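Local coordinates for protein bacterial regulatory proteins, tetR family (Corynebacterium glutamicum, PDB 3AQT) that acts as a TetR-family transcriptional repressor that binds resorcinol as its inducer and probably contacts DNA through a helix-turn-helix motif, at residues T53-L58 against Q95-D100; D89-L94 against M147-P152. All blocks are in the same frame, centred on the assembly; numbering follows the deposited sequence.

Contact 1. Residues T53-L58 against Q95-D100; sequences TSARTL and QAVAED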
loop_
_atom_site.group_PDB
_atom_site.type_symbol
_atom_site.label_atom_id
_atom_site.label_comp_id
_atom_site.label_asym_id
_atom_site.label_seq_id
_atom_site.Cartn_x
_atom_site.Cartn_y
_atom_site.Cartn_z
ATOM N N THR B 53 18.754 3.445 -19.493
ATOM C CA THR B 53 20.024 2.820 -19.126
ATOM C C THR B 53 20.861 3.780 -18.290
ATOM O O THR B 53 21.481 3.384 -17.298
ATOM C CB THR B 53 20.834 2.416 -20.392
ATOM O OG1 THR B 53 20.084 1.457 -21.149
ATOM C CG2 THR B 53 22.183 1.803 -20.011
ATOM N N SER B 54 20.878 5.045 -18.693
ATOM C CA SER B 54 21.649 6.050 -17.967
ATOM C C SER B 54 21.123 6.201 -16.544
ATOM O O SER B 54 21.881 6.111 -15.570
ATOM C CB SER B 54 21.579 7.398 -18.692
ATOM O OG SER B 54 22.352 8.368 -18.003
ATOM N N ALA B 55 19.816 6.420 -16.434
ATOM C CA ALA B 55 19.173 6.581 -15.138
ATOM C C ALA B 55 19.436 5.391 -14.229
ATOM O O ALA B 55 19.747 5.567 -13.055
ATOM C CB ALA B 55 17.665 6.778 -15.315
ATOM N N ARG B 56 19.318 4.179 -14.762
ATOM C CA ARG B 56 19.542 2.994 -13.942
ATOM C C ARG B 56 20.969 2.881 -13.448
ATOM O O ARG B 56 21.213 2.588 -12.289
ATOM C CB ARG B 56 19.200 1.713 -14.701
ATOM C CG ARG B 56 19.387 0.465 -13.842
ATOM C CD ARG B 56 19.263 -0.806 -14.661
ATOM N NE ARG B 56 20.349 -0.912 -15.628
ATOM C CZ ARG B 56 20.180 -1.118 -16.929
ATOM N NH1 ARG B 56 18.961 -1.246 -17.435
ATOM N NH2 ARG B 56 21.237 -1.184 -17.721
ATOM N N THR B 57 21.920 3.095 -14.341
ATOM C CA THR B 57 23.311 2.991 -13.954
ATOM C C THR B 57 23.670 3.999 -12.868
ATOM O O THR B 57 24.321 3.652 -11.884
ATOM C CB THR B 57 24.208 3.176 -15.175
ATOM O OG1 THR B 57 23.762 2.287 -16.209
ATOM C CG2 THR B 57 25.658 2.863 -14.835
ATOM N N LEU B 58 23.229 5.240 -13.035
ATOM C CA LEU B 58 23.513 6.284 -12.055
ATOM C C LEU B 58 22.797 6.070 -10.712
ATOM O O LEU B 58 23.418 6.140 -9.648
ATOM C CB LEU B 58 23.150 7.652 -12.645
ATOM C CG LEU B 58 24.013 8.042 -13.854
ATOM C CD1 LEU B 58 23.512 9.330 -14.481
ATOM C CD2 LEU B 58 25.453 8.182 -13.409
ATOM N N GLN B 95 9.516 5.244 -13.422
ATOM C CA GLN B 95 8.697 4.068 -13.607
ATOM C C GLN B 95 9.308 3.071 -14.585
ATOM O O GLN B 95 9.226 1.860 -14.369
ATOM C CB GLN B 95 7.299 4.488 -14.047
ATOM C CG GLN B 95 6.483 5.028 -12.892
ATOM C CD GLN B 95 5.105 5.464 -13.313
ATOM O OE1 GLN B 95 4.473 4.840 -14.169
ATOM N NE2 GLN B 95 4.619 6.535 -12.709
ATOM N N ALA B 96 9.931 3.572 -15.647
ATOM C CA ALA B 96 10.562 2.701 -16.630
ATOM C C ALA B 96 11.730 1.971 -15.988
ATOM O O ALA B 96 11.938 0.788 -16.239
ATOM C CB ALA B 96 11.041 3.506 -17.823
ATOM N N VAL B 97 12.487 2.674 -15.151
ATOM C CA VAL B 97 13.622 2.070 -14.466
ATOM C C VAL B 97 13.130 0.994 -13.492
ATOM O O VAL B 97 13.738 -0.071 -13.375
ATOM C CB VAL B 97 14.444 3.154 -13.705
ATOM C CG1 VAL B 97 15.477 2.511 -12.788
ATOM C CG2 VAL B 97 15.145 4.051 -14.711
ATOM N N ALA B 98 12.031 1.276 -12.794
ATOM C CA ALA B 98 11.459 0.315 -11.850
ATOM C C ALA B 98 10.924 -0.906 -12.609
ATOM O O ALA B 98 11.086 -2.038 -12.160
ATOM C CB ALA B 98 10.335 0.965 -11.040
ATOM N N GLU B 99 10.289 -0.677 -13.756
ATOM C CA GLU B 99 9.771 -1.791 -14.547
ATOM C C GLU B 99 10.927 -2.706 -14.926
ATOM O O GLU B 99 10.823 -3.933 -14.840
ATOM C CB GLU B 99 9.075 -1.304 -15.823
ATOM C CG GLU B 99 7.631 -0.860 -15.624
ATOM C CD GLU B 99 6.853 -0.768 -16.936
ATOM O OE1 GLU B 99 7.398 -1.138 -18.000
ATOM O OE2 GLU B 99 5.683 -0.330 -16.906
ATOM N N ASP B 100 12.032 -2.099 -15.343
ATOM C CA ASP B 100 13.204 -2.849 -15.737
ATOM C C ASP B 100 13.694 -3.702 -14.568
ATOM O O ASP B 100 14.014 -4.875 -14.738
ATOM C CB ASP B 100 14.302 -1.884 -16.202
ATOM C CG ASP B 100 15.576 -2.601 -16.615
ATOM O OD1 ASP B 100 15.575 -3.260 -17.680
ATOM O OD2 ASP B 100 16.576 -2.508 -15.871
HETATM O O HOH W 1 17.355 -1.575 -20.010
#
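V97 lays its CG2 methyl against CB of A55, 3.8 Å away, where helix 41-62 passes over helix 90-111. That branch stands anti to the carbonyl carbon of V97 and beside its backbone N, which turns it toward the neighbouring helix; it also comes to 4.2 Å from the backbone N of R56. The other methyl, CG1, lies alongside the first part of the R56 side chain, 4.3 Å from its CB. The two short segments cross at -72°, with their axes 9.5 Å apart at the closest point, and the small A55 and the branched V97 fill the buried side of the crossing.

Toward the more exposed side the contact becomes polar. R56 runs out extended from the backbone and then bends at CG-CD (chi3 66°), which brings its guanidinium over to D100. NH1 donates to OD2 of D100 at 3.1 Å in a salt bridge, although the N-H...O angle of 141° is far from straight. The approach is made from above the carboxylate plane, and OD2 in turn is tilted out of the guanidinium plane. The same oxygen lies 3.4 Å from CD of R56, beside the bend in the arginine chain. A water lying in the guanidinium plane accepts a second bond from NH1 and makes a weak one to OD1 of D100, bridging the two charged groups.

Behind this interface A55 also touches I72, and V97 touches F143 of helix 138-146. The crossing of the first long helix over helix 90-111 is characteristic of the all-helical DNA-binding domain of TetR-family regulators; the predicted helix-turn-helix motif of this protein lies between the two helices in sequence.

Contact 2. Residues D89-L94 against M147-P152; sequences DREQLL and MGAAHP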
loop_
_atom_site.group_PDB
_atom_site.type_symbol
_atom_site.label_atom_id
_atom_site.label_comp_id
_atom_site.label_asym_id
_atom_site.label_seq_id
_atom_site.Cartn_x
_atom_site.Cartn_y
_atom_site.Cartn_z
ATOM N N ASP B 89 7.834 13.705 -17.987
ATOM C CA ASP B 89 8.320 14.097 -16.680
ATOM C C ASP B 89 9.311 13.101 -16.105
ATOM O O ASP B 89 9.657 12.103 -16.735
ATOM C CB ASP B 89 7.152 14.241 -15.710
ATOM C CG ASP B 89 6.287 12.999 -15.668
ATOM O OD1 ASP B 89 5.193 13.021 -16.275
ATOM O OD2 ASP B 89 6.708 11.996 -15.045
ATOM N N ARG B 90 9.746 13.388 -14.884
ATOM C CA ARG B 90 10.693 12.556 -14.172
ATOM C C ARG B 90 10.057 11.228 -13.772
ATOM O O ARG B 90 10.662 10.175 -13.937
ATOM C CB ARG B 90 11.188 13.299 -12.927
ATOM C CG ARG B 90 12.234 12.540 -12.124
ATOM C CD ARG B 90 12.789 13.382 -10.986
ATOM N NE ARG B 90 14.101 12.912 -10.542
ATOM C CZ ARG B 90 14.302 11.804 -9.838
ATOM N NH1 ARG B 90 13.271 11.044 -9.494
ATOM N NH2 ARG B 90 15.532 11.460 -9.472
ATOM N N GLU B 91 8.836 11.283 -13.250
ATOM C CA GLU B 91 8.124 10.087 -12.817
ATOM C C GLU B 91 8.072 8.980 -13.858
ATOM O O GLU B 91 8.307 7.819 -13.533
ATOM C CB GLU B 91 6.691 10.436 -12.394
ATOM C CG GLU B 91 6.466 10.405 -10.893
ATOM C CD GLU B 91 6.707 9.025 -10.284
ATOM O OE1 GLU B 91 5.990 8.068 -10.658
ATOM O OE2 GLU B 91 7.614 8.899 -9.426
ATOM N N GLN B 92 7.753 9.331 -15.100
ATOM C CA GLN B 92 7.670 8.333 -16.155
ATOM C C GLN B 92 8.994 7.571 -16.269
ATOM O O GLN B 92 9.008 6.338 -16.343
ATOM C CB GLN B 92 7.329 8.993 -17.496
ATOM C CG GLN B 92 5.989 8.553 -18.104
ATOM C CD GLN B 92 6.137 7.978 -19.523
ATOM O OE1 GLN B 92 6.503 8.683 -20.468
ATOM N NE2 GLN B 92 5.852 6.685 -19.668
ATOM N N LEU B 93 10.104 8.303 -16.267
ATOM C CA LEU B 93 11.417 7.685 -16.372
ATOM C C LEU B 93 11.690 6.794 -15.177
ATOM O O LEU B 93 12.275 5.726 -15.312
ATOM C CB LEU B 93 12.507 8.756 -16.460
ATOM C CG LEU B 93 13.959 8.262 -16.402
ATOM C CD1 LEU B 93 14.312 7.548 -17.703
ATOM C CD2 LEU B 93 14.894 9.439 -16.182
ATOM N N LEU B 94 11.276 7.244 -14.001
ATOM C CA LEU B 94 11.485 6.482 -12.779
ATOM C C LEU B 94 10.737 5.157 -12.918
ATOM O O LEU B 94 11.251 4.085 -12.596
ATOM C CB LEU B 94 10.940 7.261 -11.583
ATOM C CG LEU B 94 11.740 7.226 -10.279
ATOM C CD1 LEU B 94 12.020 5.781 -9.861
ATOM C CD2 LEU B 94 13.053 7.984 -10.484
HETATM N N MSE B 147 8.761 6.366 -4.150
HETATM C CA MSE B 147 7.889 6.202 -5.311
HETATM C C MSE B 147 6.494 5.738 -4.895
HETATM O O MSE B 147 6.308 4.620 -4.402
HETATM C CB MSE B 147 8.527 5.220 -6.311
HETATM C CG MSE B 147 7.800 5.082 -7.661
HETATM SE SE MSE B 147 8.794 4.060 -9.028
HETATM C CE MSE B 147 8.715 2.298 -8.217
ATOM N N GLY B 148 5.514 6.619 -5.084
ATOM C CA GLY B 148 4.146 6.292 -4.723
ATOM C C GLY B 148 3.483 5.445 -5.787
ATOM O O GLY B 148 2.434 4.844 -5.559
ATOM N N ALA B 149 4.103 5.406 -6.958
ATOM C CA ALA B 149 3.577 4.630 -8.059
ATOM C C ALA B 149 4.174 3.226 -8.040
ATOM O O ALA B 149 4.061 2.487 -9.018
ATOM C CB ALA B 149 3.885 5.324 -9.389
ATOM N N ALA B 150 4.805 2.852 -6.930
ATOM C CA ALA B 150 5.395 1.520 -6.823
ATOM C C ALA B 150 4.327 0.452 -7.047
ATOM O O ALA B 150 4.527 -0.491 -7.805
ATOM C CB ALA B 150 6.035 1.328 -5.459
ATOM N N HIS B 151 3.183 0.621 -6.399
ATOM C CA HIS B 151 2.104 -0.342 -6.525
ATOM C C HIS B 151 1.669 -0.570 -7.968
ATOM O O HIS B 151 1.603 -1.707 -8.424
ATOM C CB HIS B 151 0.902 0.091 -5.688
ATOM C CG HIS B 151 -0.168 -0.950 -5.603
ATOM N ND1 HIS B 151 -0.063 -2.059 -4.790
ATOM C CD2 HIS B 151 -1.338 -1.085 -6.272
ATOM C CE1 HIS B 151 -1.120 -2.831 -4.963
ATOM N NE2 HIS B 151 -1.908 -2.263 -5.858
ATOM N N PRO B 152 1.352 0.506 -8.706
ATOM C CA PRO B 152 0.925 0.341 -10.103
ATOM C C PRO B 152 1.980 -0.358 -10.970
ATOM O O PRO B 152 1.640 -1.153 -11.848
ATOM C CB PRO B 152 0.667 1.780 -10.565
ATOM C CG PRO B 152 0.323 2.500 -9.305
ATOM C CD PRO B 152 1.286 1.922 -8.299
#
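The backbones stay well separated, L94 and M147 making the nearest pair with CA atoms 8.3 Å apart, and side chains alone connect the start of helix 90-111 with the turn that leads into helix 150-157. M147, a selenomethionine in this structure, sends its chain across with CG anti to the backbone N (chi1 -173°) and bends near the end, so that the selenium rather than the terminal methyl meets L94. SE lies 3.8 Å from CD1 of L94, and the two buried side chains cross obliquely.

E91 supplies the second point of contact, nearer the surface. Its chain folds at chi2 (-62°), which carries the carboxylate toward the turn: OE1 is 3.7 Å from CB of A149, and OE2 is 4.2 Å from CG of M147. These are contacts of carboxylate oxygens with carbon; the polar partner of OE1 is NE2 of Q95, one helical turn further along the same helix, which helps to hold the carboxylate beside A149.

This is the junction of the two parts of a TetR-type subunit, where the helix that follows the helix-turn-helix motif leans on the C-terminal ligand-binding part. Both segments contain a helix start. D89 occupies the N-cap position of helix 90-111, and its OD2 accepts from the backbone N of Q92 at 2.9 Å with an N-H...O angle of 154°, on the syn side but tilted out of the carboxylate plane. A type I turn from M147 to A150 places A149 at the N-cap position of the other helix. Behind the touching residues, L94 also packs on M59 of helix 41-62, while H151 lies against F188 of the resorcinol pocket and A193 of the second subunit.

How the contacts relate
Contacts 1 and 2 share helix 90-111, and their centres lie about 11 Å apart on the same side of the chain's centre. Their segments alternate along the sequence: 53-58, 89-94, 95-100, then 147-152. They also touch directly, CB of A55 meeting CD2 of L93 at 3.9 Å and CB of A98 meeting CE of M147 at 3.5 Å. Contact 1 is internal to the DNA-binding part, whereas contact 2 joins that part to the ligand-binding one. Helix 90-111 continues to L109, which lines the resorcinol pocket, so it is a plausible route by which inducer binding could be felt at the helix-turn-helix motif.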